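Local coordinates for DUF5625 domain-containing protein (Sulfurospirillum deleyianum, PDB 3NKG) that is of unknown function but has a two-sheet beta fold probably akin to galactose-binding-like domains, so ligand binding is possible though unproven, at residues W30-V40 against Y131-L140; I9-G17 against I149-I159. All coordinates share one frame; numbering follows the deposited sequence.

Interaction 1 of 2, residues W30-V40 against Y131-L140. With ACY (acetic acid), chain C.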
loop_
_atom_site.group_PDB
_atom_site.type_symbol
_atom_site.label_atom_id
_atom_site.label_comp_id
_atom_site.label_asym_id
_atom_site.label_seq_id
_atom_site.Cartn_x
_atom_site.Cartn_y
_atom_site.Cartn_z
ATOM N N TRP A 30 12.742 4.104 14.947
ATOM C CA TRP A 30 11.357 3.941 15.382
ATOM C C TRP A 30 10.656 2.916 14.480
ATOM O O TRP A 30 11.310 2.225 13.676
ATOM C CB TRP A 30 10.646 5.291 15.304
ATOM C CG TRP A 30 9.502 5.433 16.236
ATOM C CD1 TRP A 30 8.177 5.387 15.919
ATOM C CD2 TRP A 30 9.572 5.649 17.651
ATOM N NE1 TRP A 30 7.416 5.563 17.049
ATOM C CE2 TRP A 30 8.245 5.722 18.121
ATOM C CE3 TRP A 30 10.632 5.796 18.557
ATOM C CZ2 TRP A 30 7.947 5.940 19.473
ATOM C CZ3 TRP A 30 10.329 6.007 19.899
ATOM C CH2 TRP A 30 8.997 6.073 20.342
ATOM N N SER A 31 9.336 2.799 14.603
ATOM C CA SER A 31 8.609 1.923 13.698
ATOM C C SER A 31 7.975 2.791 12.622
ATOM O O SER A 31 7.650 3.970 12.877
ATOM C CB SER A 31 7.542 1.081 14.420
ATOM O OG SER A 31 6.575 1.887 15.074
ATOM N N TYR A 32 7.823 2.203 11.436
ATOM C CA TYR A 32 7.353 2.914 10.249
ATOM C C TYR A 32 6.315 2.122 9.516
ATOM O O TYR A 32 6.484 0.933 9.269
ATOM C CB TYR A 32 8.494 3.172 9.263
ATOM C CG TYR A 32 9.471 4.171 9.780
ATOM C CD1 TYR A 32 10.451 3.802 10.694
ATOM C CD2 TYR A 32 9.391 5.506 9.393
ATOM C CE1 TYR A 32 11.354 4.751 11.200
ATOM C CE2 TYR A 32 10.274 6.438 9.876
ATOM C CZ TYR A 32 11.254 6.063 10.789
ATOM O OH TYR A 32 12.136 7.013 11.265
ATOM N N HIS A 33 5.259 2.804 9.111
ATOM C CA HIS A 33 4.262 2.186 8.265
ATOM C C HIS A 33 4.709 2.218 6.815
ATOM O O HIS A 33 5.224 3.241 6.342
ATOM C CB HIS A 33 2.936 2.943 8.370
ATOM C CG HIS A 33 2.349 2.938 9.741
ATOM N ND1 HIS A 33 2.237 1.787 10.494
ATOM C CD2 HIS A 33 1.842 3.941 10.497
ATOM C CE1 HIS A 33 1.688 2.083 11.660
ATOM N NE2 HIS A 33 1.446 3.384 11.689
ATOM N N LEU A 34 4.470 1.106 6.116
ATOM C CA LEU A 34 4.652 1.009 4.673
ATOM C C LEU A 34 3.267 0.840 4.063
ATOM O O LEU A 34 2.536 -0.064 4.448
ATOM C CB LEU A 34 5.486 -0.216 4.313
ATOM C CG LEU A 34 6.830 -0.397 5.007
ATOM C CD1 LEU A 34 7.624 -1.463 4.287
ATOM C CD2 LEU A 34 7.600 0.906 5.020
ATOM N N ILE A 35 2.900 1.711 3.124
ATOM C CA ILE A 35 1.531 1.692 2.599
ATOM C C ILE A 35 1.527 2.021 1.126
ATOM O O ILE A 35 2.525 2.512 0.582
ATOM C CB ILE A 35 0.630 2.748 3.300
ATOM C CG1 ILE A 35 0.995 4.148 2.825
ATOM C CG2 ILE A 35 0.730 2.652 4.852
ATOM C CD1 ILE A 35 0.207 5.260 3.481
ATOM N N LEU A 36 0.401 1.758 0.474
ATOM C CA LEU A 36 0.201 2.250 -0.873
ATOM C C LEU A 36 -0.874 3.314 -0.821
ATOM O O LEU A 36 -1.926 3.111 -0.184
ATOM C CB LEU A 36 -0.264 1.108 -1.801
ATOM C CG LEU A 36 0.678 -0.083 -1.895
ATOM C CD1 LEU A 36 0.037 -1.152 -2.749
ATOM C CD2 LEU A 36 2.009 0.344 -2.457
ATOM N N GLN A 37 -0.643 4.425 -1.516
ATOM C CA GLN A 37 -1.622 5.505 -1.623
ATOM C C GLN A 37 -2.057 5.671 -3.066
ATOM O O GLN A 37 -1.209 5.874 -3.953
ATOM C CB GLN A 37 -1.023 6.829 -1.151
ATOM C CG GLN A 37 -0.556 6.832 0.293
ATOM C CD GLN A 37 -0.035 8.196 0.718
ATOM O OE1 GLN A 37 1.034 8.634 0.282
ATOM N NE2 GLN A 37 -0.800 8.882 1.554
ATOM N N PHE A 38 -3.372 5.597 -3.283
ATOM C CA PHE A 38 -3.975 5.677 -4.619
ATOM C C PHE A 38 -4.541 7.065 -4.900
ATOM O O PHE A 38 -5.324 7.592 -4.107
ATOM C CB PHE A 38 -5.119 4.667 -4.720
ATOM C CG PHE A 38 -4.670 3.253 -4.618
ATOM C CD1 PHE A 38 -4.165 2.756 -3.409
ATOM C CD2 PHE A 38 -4.674 2.435 -5.743
ATOM C CE1 PHE A 38 -3.735 1.460 -3.329
ATOM C CE2 PHE A 38 -4.253 1.149 -5.672
ATOM C CZ PHE A 38 -3.780 0.642 -4.476
ATOM N N ALA A 39 -4.153 7.655 -6.025
ATOM C CA ALA A 39 -4.790 8.903 -6.484
ATOM C C ALA A 39 -6.201 8.658 -7.007
ATOM O O ALA A 39 -6.502 7.599 -7.560
ATOM C CB ALA A 39 -3.958 9.576 -7.539
ATOM N N VAL A 40 -7.066 9.651 -6.823
ATOM C CA VAL A 40 -8.478 9.530 -7.167
ATOM C C VAL A 40 -8.929 10.870 -7.740
ATOM O O VAL A 40 -8.417 11.916 -7.333
ATOM C CB VAL A 40 -9.305 9.174 -5.912
ATOM C CG1 VAL A 40 -10.771 9.129 -6.233
ATOM C CG2 VAL A 40 -8.856 7.815 -5.335
ATOM N N TYR A 131 -7.986 6.453 0.751
ATOM C CA TYR A 131 -7.633 5.644 -0.418
ATOM C C TYR A 131 -6.262 5.015 -0.273
ATOM O O TYR A 131 -5.394 5.175 -1.133
ATOM C CB TYR A 131 -7.726 6.484 -1.702
ATOM C CG TYR A 131 -9.128 7.012 -1.917
ATOM C CD1 TYR A 131 -10.156 6.154 -2.330
ATOM C CD2 TYR A 131 -9.436 8.354 -1.703
ATOM C CE1 TYR A 131 -11.443 6.609 -2.538
ATOM C CE2 TYR A 131 -10.743 8.827 -1.901
ATOM C CZ TYR A 131 -11.735 7.949 -2.313
ATOM O OH TYR A 131 -13.018 8.392 -2.514
ATOM N N THR A 132 -6.066 4.311 0.834
ATOM C CA THR A 132 -4.778 3.675 1.088
ATOM C C THR A 132 -4.940 2.177 1.292
ATOM O O THR A 132 -6.010 1.668 1.664
ATOM C CB THR A 132 -4.069 4.237 2.370
ATOM O OG1 THR A 132 -4.843 3.896 3.520
ATOM C CG2 THR A 132 -3.903 5.742 2.305
ATOM N N ARG A 133 -3.862 1.463 1.052
ATOM C CA ARG A 133 -3.808 0.088 1.495
ATOM C C ARG A 133 -2.556 -0.075 2.365
ATOM O O ARG A 133 -1.452 0.306 1.954
ATOM C CB ARG A 133 -3.780 -0.876 0.328
ATOM C CG ARG A 133 -3.491 -2.271 0.843
ATOM C CD ARG A 133 -3.783 -3.296 -0.125
ATOM N NE ARG A 133 -5.212 -3.472 -0.413
ATOM C CZ ARG A 133 -5.619 -4.181 -1.456
ATOM N NH1 ARG A 133 -4.692 -4.715 -2.265
ATOM N NH2 ARG A 133 -6.917 -4.345 -1.713
ATOM N N ASP A 134 -2.754 -0.575 3.581
ATOM C CA ASP A 134 -1.687 -0.763 4.555
ATOM C C ASP A 134 -0.977 -2.088 4.246
ATOM O O ASP A 134 -1.628 -3.127 4.122
ATOM C CB ASP A 134 -2.273 -0.760 5.972
ATOM C CG ASP A 134 -2.659 0.662 6.460
ATOM O OD1 ASP A 134 -2.282 1.643 5.782
ATOM O OD2 ASP A 134 -3.334 0.806 7.513
ATOM N N ILE A 135 0.346 -2.050 4.083
ATOM C CA ILE A 135 1.116 -3.261 3.786
ATOM C C ILE A 135 1.689 -3.871 5.065
ATOM O O ILE A 135 1.386 -5.020 5.429
ATOM C CB ILE A 135 2.301 -2.987 2.839
ATOM C CG1 ILE A 135 1.857 -2.380 1.513
ATOM C CG2 ILE A 135 3.068 -4.259 2.563
ATOM C CD1 ILE A 135 2.985 -1.649 0.774
ATOM N N THR A 136 2.539 -3.109 5.744
ATOM C CA THR A 136 3.153 -3.601 6.975
ATOM C C THR A 136 3.712 -2.433 7.809
ATOM O O THR A 136 3.740 -1.281 7.362
ATOM C CB THR A 136 4.270 -4.666 6.675
ATOM O OG1 THR A 136 4.652 -5.349 7.880
ATOM C CG2 THR A 136 5.509 -4.014 6.042
ATOM N N THR A 137 4.103 -2.748 9.036
ATOM C CA THR A 137 4.806 -1.805 9.907
ATOM C C THR A 137 6.132 -2.454 10.287
ATOM O O THR A 137 6.158 -3.621 10.688
ATOM C CB THR A 137 3.992 -1.546 11.176
ATOM O OG1 THR A 137 2.689 -1.067 10.820
ATOM C CG2 THR A 137 4.683 -0.510 12.078
ATOM N N ILE A 138 7.228 -1.709 10.169
ATOM C CA ILE A 138 8.555 -2.266 10.392
ATOM C C ILE A 138 9.411 -1.332 11.275
ATOM O O ILE A 138 9.405 -0.096 11.099
ATOM C CB ILE A 138 9.278 -2.514 9.047
ATOM C CG1 ILE A 138 10.666 -3.119 9.273
ATOM C CG2 ILE A 138 9.435 -1.218 8.290
ATOM C CD1 ILE A 138 11.443 -3.333 7.964
ATOM N N SER A 139 10.143 -1.921 12.219
ATOM C CA SER A 139 11.050 -1.138 13.048
ATOM C C SER A 139 12.374 -0.954 12.319
ATOM O O SER A 139 13.072 -1.931 12.064
ATOM C CB SER A 139 11.288 -1.797 14.415
ATOM O OG SER A 139 10.084 -1.844 15.158
ATOM N N LEU A 140 12.722 0.299 12.006
ATOM C CA LEU A 140 13.995 0.627 11.343
ATOM C C LEU A 140 14.851 1.523 12.242
ATOM O O LEU A 140 14.342 2.481 12.843
ATOM C CB LEU A 140 13.735 1.347 10.013
ATOM C CG LEU A 140 12.909 0.514 9.009
ATOM C CD1 LEU A 140 12.311 1.366 7.879
ATOM C CD2 LEU A 140 13.759 -0.596 8.448
HETATM C C ACY C . -11.552 5.205 1.295
HETATM O O ACY C . -11.588 4.044 1.790
HETATM O OXT ACY C . -10.889 6.206 1.709
HETATM C CH3 ACY C . -12.388 5.410 0.085
#
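The Tyr131 ring is covered on both faces. Over one lies Val40 CG2, 3.6 Å from the ring centre in a CH-pi contact; over the other sits a bound acetic acid, probably from the crystallisation liquor, whose OXT accepts from Tyr131 N at 3.1 Å and which Asn126 also holds. With Val40 chi1 at 177°, CG1 swings opposite the backbone N and CG2 is left to rest on the ring. The His33 ring is met at its edge, in plane, by Thr137: ND1 and OG1 are 2.9 Å apart and hydrogen-bonded, the two side chains lying alongside. Tyr131 O reaches the edge of the Phe38 ring while accepting from Phe38 N at 3.0 Å. Beyond Tyr131 runs an antiparallel ladder in which strand 132-140, outermost in its four-stranded sheet, pairs with strand 30-38. A classic beta bulge interrupts it: Leu34 O accepts from Ile135 N at 3.0 Å and, weakly, from Thr136 N. The extra residue sends Ile135 CD1 to Leu36 CG, 3.9 Å away, while Thr136 CG2 packs against Leu34 CD1 at 3.7 Å. Ile35 CG2 runs beside Asp134 OD1, whose partner oxygen OD2 takes the backbone N of Ser128. The guanidinium of buried Arg133 leads away from strand 30-38, gripped by the carbonyl oxygens of Leu58, Gly125 and Thr96.

Interaction 2 of 2, residues I9-G17 against I149-I159; sequences IPIDLSQAG and IENIEAFSEMI
Asn151 ND2 donates to two backbone carbonyls, Gln15 O at 3.0 Å across the contact and Glu153 O at 2.7 Å within its own segment. Gln15 O lies close to the amide plane, though the donor stands well above the plane of that carbonyl. The Asn151 side chain runs opposite its backbone N (chi1 176°), which carries the amide over to the loop after strand 7-11. Phe155 N donates to Leu13 O at 3.0 Å, in the carbonyl plane, and a weak bond joins Gly17 N to Asn151 O. With a leucine in place of Asn151 the shared donor is gone, and Gln15 O and Glu153 O would probably be left without this partner, the hold between the loops weakened. Within the first loop, Asp12 OD1 accepts from Ser14 OG at 2.6 Å, on its syn lone pair, and from Ser14 N, closing an Asx turn. Packing follows outward: Leu13 CB lies beside Met158 CG (a selenomethionine) at 3.8 Å, Ser14 CB touches Ile159 CG1, and Ile9 CD1 meets Ile149 CD1 at 3.9 Å between the two sheets. With carbonyls as the acceptors, the polar hold between these two segments rests on one buried amide and two backbone bonds, one weak, without strand pairing.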
loop_
_atom_site.group_PDB
_atom_site.type_symbol
_atom_site.label_atom_id
_atom_site.label_comp_id
_atom_site.label_asym_id
_atom_site.label_seq_id
_atom_site.Cartn_x
_atom_site.Cartn_y
_atom_site.Cartn_z
ATOM N N ILE A 9 7.305 6.855 -3.083
ATOM C CA ILE A 9 7.959 6.298 -4.249
ATOM C C ILE A 9 6.864 5.903 -5.250
ATOM O O ILE A 9 6.070 5.009 -4.970
ATOM C CB ILE A 9 8.802 5.069 -3.831
ATOM C CG1 ILE A 9 9.923 5.485 -2.877
ATOM C CG2 ILE A 9 9.385 4.313 -5.028
ATOM C CD1 ILE A 9 10.611 4.305 -2.210
ATOM N N PRO A 10 6.804 6.585 -6.404
ATOM C CA PRO A 10 5.769 6.237 -7.378
ATOM C C PRO A 10 5.981 4.839 -7.904
ATOM O O PRO A 10 7.102 4.484 -8.251
ATOM C CB PRO A 10 5.976 7.264 -8.501
ATOM C CG PRO A 10 6.580 8.445 -7.809
ATOM C CD PRO A 10 7.521 7.813 -6.790
ATOM N N ILE A 11 4.913 4.046 -7.951
ATOM C CA ILE A 11 4.990 2.724 -8.555
ATOM C C ILE A 11 3.855 2.497 -9.563
ATOM O O ILE A 11 2.837 3.204 -9.549
ATOM C CB ILE A 11 4.952 1.630 -7.503
ATOM C CG1 ILE A 11 3.627 1.677 -6.749
ATOM C CG2 ILE A 11 6.115 1.809 -6.532
ATOM C CD1 ILE A 11 3.468 0.512 -5.813
ATOM N N ASP A 12 4.044 1.487 -10.408
ATOM C CA ASP A 12 3.150 1.173 -11.519
ATOM C C ASP A 12 2.516 -0.203 -11.326
ATOM O O ASP A 12 3.151 -1.216 -11.614
ATOM C CB ASP A 12 3.964 1.160 -12.811
ATOM C CG ASP A 12 3.101 0.879 -14.042
ATOM O OD1 ASP A 12 1.875 0.652 -13.884
ATOM O OD2 ASP A 12 3.645 0.905 -15.167
ATOM N N LEU A 13 1.258 -0.243 -10.876
ATOM C CA LEU A 13 0.583 -1.524 -10.636
ATOM C C LEU A 13 -0.062 -2.115 -11.893
ATOM O O LEU A 13 -0.661 -3.182 -11.820
ATOM C CB LEU A 13 -0.521 -1.370 -9.584
ATOM C CG LEU A 13 -0.202 -0.849 -8.187
ATOM C CD1 LEU A 13 -1.455 -1.034 -7.349
ATOM C CD2 LEU A 13 0.956 -1.607 -7.575
ATOM N N SER A 14 0.044 -1.433 -13.032
ATOM C CA SER A 14 -0.576 -1.944 -14.269
ATOM C C SER A 14 0.331 -2.947 -14.998
ATOM O O SER A 14 -0.120 -3.655 -15.887
ATOM C CB SER A 14 -0.947 -0.789 -15.210
ATOM O OG SER A 14 0.228 -0.147 -15.691
ATOM N N GLN A 15 1.613 -3.012 -14.616
ATOM C CA GLN A 15 2.579 -3.905 -15.278
ATOM C C GLN A 15 3.186 -4.956 -14.336
ATOM O O GLN A 15 3.791 -4.602 -13.331
ATOM C CB GLN A 15 3.723 -3.091 -15.903
ATOM C CG GLN A 15 3.307 -2.192 -17.060
ATOM C CD GLN A 15 2.889 -2.985 -18.292
ATOM O OE1 GLN A 15 3.677 -3.755 -18.843
ATOM N NE2 GLN A 15 1.644 -2.802 -18.728
ATOM N N ALA A 16 3.066 -6.236 -14.692
ATOM C CA ALA A 16 3.714 -7.324 -13.937
ATOM C C ALA A 16 5.221 -7.126 -13.919
ATOM O O ALA A 16 5.802 -6.735 -14.931
ATOM C CB ALA A 16 3.345 -8.703 -14.532
ATOM N N GLY A 17 5.861 -7.361 -12.770
ATOM C CA GLY A 17 7.315 -7.263 -12.693
ATOM C C GLY A 17 7.897 -5.856 -12.700
ATOM O O GLY A 17 9.116 -5.679 -12.805
ATOM N N ILE A 149 11.052 -2.170 -4.595
ATOM C CA ILE A 149 9.633 -2.506 -4.559
ATOM C C ILE A 149 9.225 -3.029 -5.929
ATOM O O ILE A 149 9.409 -2.347 -6.933
ATOM C CB ILE A 149 8.735 -1.305 -4.181
ATOM C CG1 ILE A 149 9.154 -0.705 -2.838
ATOM C CG2 ILE A 149 7.234 -1.764 -4.121
ATOM C CD1 ILE A 149 10.125 0.471 -2.944
ATOM N N GLU A 150 8.703 -4.252 -5.953
ATOM C CA GLU A 150 8.319 -4.908 -7.182
ATOM C C GLU A 150 6.835 -5.252 -7.131
ATOM O O GLU A 150 6.354 -5.875 -6.178
ATOM C CB GLU A 150 9.149 -6.184 -7.401
ATOM C CG GLU A 150 8.625 -7.067 -8.554
ATOM C CD GLU A 150 9.583 -8.206 -8.973
ATOM O OE1 GLU A 150 10.609 -8.431 -8.294
ATOM O OE2 GLU A 150 9.308 -8.876 -10.004
ATOM N N ASN A 151 6.113 -4.803 -8.151
ATOM C CA ASN A 151 4.723 -5.183 -8.354
ATOM C C ASN A 151 4.681 -6.503 -9.124
ATOM O O ASN A 151 5.140 -6.589 -10.271
ATOM C CB ASN A 151 3.966 -4.084 -9.116
ATOM C CG ASN A 151 2.550 -4.481 -9.441
ATOM O OD1 ASN A 151 1.733 -4.728 -8.539
ATOM N ND2 ASN A 151 2.246 -4.572 -10.736
ATOM N N ILE A 152 4.153 -7.548 -8.494
ATOM C CA ILE A 152 4.182 -8.882 -9.108
ATOM C C ILE A 152 3.151 -9.076 -10.244
ATOM O O ILE A 152 3.492 -9.579 -11.323
ATOM C CB ILE A 152 4.040 -10.013 -8.042
ATOM C CG1 ILE A 152 5.121 -9.865 -6.962
ATOM C CG2 ILE A 152 4.117 -11.398 -8.681
ATOM C CD1 ILE A 152 6.538 -10.061 -7.485
ATOM N N GLU A 153 1.903 -8.679 -10.012
ATOM C CA GLU A 153 0.846 -8.902 -11.012
ATOM C C GLU A 153 0.388 -7.625 -11.710
ATOM O O GLU A 153 0.425 -6.531 -11.130
ATOM C CB GLU A 153 -0.397 -9.551 -10.386
ATOM C CG GLU A 153 -0.197 -10.921 -9.772
ATOM C CD GLU A 153 -1.509 -11.488 -9.211
ATOM O OE1 GLU A 153 -2.610 -11.009 -9.613
ATOM O OE2 GLU A 153 -1.435 -12.414 -8.371
ATOM N N ALA A 154 -0.110 -7.793 -12.934
ATOM C CA ALA A 154 -0.670 -6.689 -13.719
ATOM C C ALA A 154 -2.134 -6.445 -13.334
ATOM O O ALA A 154 -2.926 -7.390 -13.300
ATOM C CB ALA A 154 -0.581 -7.031 -15.208
ATOM N N PHE A 155 -2.485 -5.187 -13.041
ATOM C CA PHE A 155 -3.882 -4.807 -12.782
ATOM C C PHE A 155 -4.356 -3.758 -13.789
ATOM O O PHE A 155 -3.930 -2.608 -13.759
ATOM C CB PHE A 155 -4.061 -4.343 -11.321
ATOM C CG PHE A 155 -3.798 -5.442 -10.344
ATOM C CD1 PHE A 155 -4.800 -6.376 -10.038
ATOM C CD2 PHE A 155 -2.540 -5.605 -9.805
ATOM C CE1 PHE A 155 -4.551 -7.431 -9.173
ATOM C CE2 PHE A 155 -2.271 -6.674 -8.930
ATOM C CZ PHE A 155 -3.270 -7.580 -8.614
ATOM N N SER A 156 -5.206 -4.183 -14.712
ATOM C CA SER A 156 -5.636 -3.315 -15.793
ATOM C C SER A 156 -6.439 -2.127 -15.270
ATOM O O SER A 156 -6.446 -1.079 -15.900
ATOM C CB SER A 156 -6.448 -4.099 -16.834
ATOM O OG SER A 156 -7.702 -4.523 -16.322
ATOM N N GLU A 157 -7.107 -2.295 -14.126
ATOM C CA GLU A 157 -7.770 -1.169 -13.447
ATOM C C GLU A 157 -6.811 -0.022 -13.092
ATOM O O GLU A 157 -7.237 1.122 -12.915
ATOM C CB GLU A 157 -8.449 -1.628 -12.153
ATOM C CG GLU A 157 -9.279 -2.877 -12.296
ATOM C CD GLU A 157 -8.542 -4.138 -11.833
ATOM O OE1 GLU A 157 -7.478 -4.489 -12.402
ATOM O OE2 GLU A 157 -9.058 -4.795 -10.907
HETATM N N MSE A 158 -5.528 -0.327 -12.967
HETATM C CA MSE A 158 -4.565 0.663 -12.510
HETATM C C MSE A 158 -3.849 1.327 -13.674
HETATM O O MSE A 158 -2.939 2.120 -13.481
HETATM C CB MSE A 158 -3.553 -0.012 -11.591
HETATM C CG MSE A 158 -4.205 -0.557 -10.327
HETATM SE SE MSE A 158 -4.695 1.001 -9.231
HETATM C CE MSE A 158 -6.587 0.661 -8.825
ATOM N N ILE A 159 -4.256 1.008 -14.896
ATOM C CA ILE A 159 -3.607 1.638 -16.034
ATOM C C ILE A 159 -3.813 3.164 -15.973
ATOM O O ILE A 159 -4.936 3.632 -15.810
ATOM C CB ILE A 159 -4.149 1.085 -17.377
ATOM C CG1 ILE A 159 -3.741 -0.380 -17.565
ATOM C CG2 ILE A 159 -3.632 1.916 -18.544
ATOM C CD1 ILE A 159 -4.435 -1.037 -18.816
HETATM O O HOH W 1 10.709 -7.932 -12.658
#

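From the N terminus, strand 7-11 and its following loop come first, and their partner, residues 149-159, arrives only after more than 130 residues, so interaction 2 closes the outer loop. Interaction 1 lies wholly within it: strand 30-38 waits for strand 132-140, and the helices 49-58 and 76-83 fall in between. Interaction 1 joins neighbouring strands of the sheet that also holds 7-11 and 163-169; interaction 2 ties the far edge of that sheet to strand 143-151 of the second one. They meet where Phe38 CE2 packs on Met158 SE at 3.6 Å and Leu36 CD2 on Ile11 CD1 at 3.7 Å.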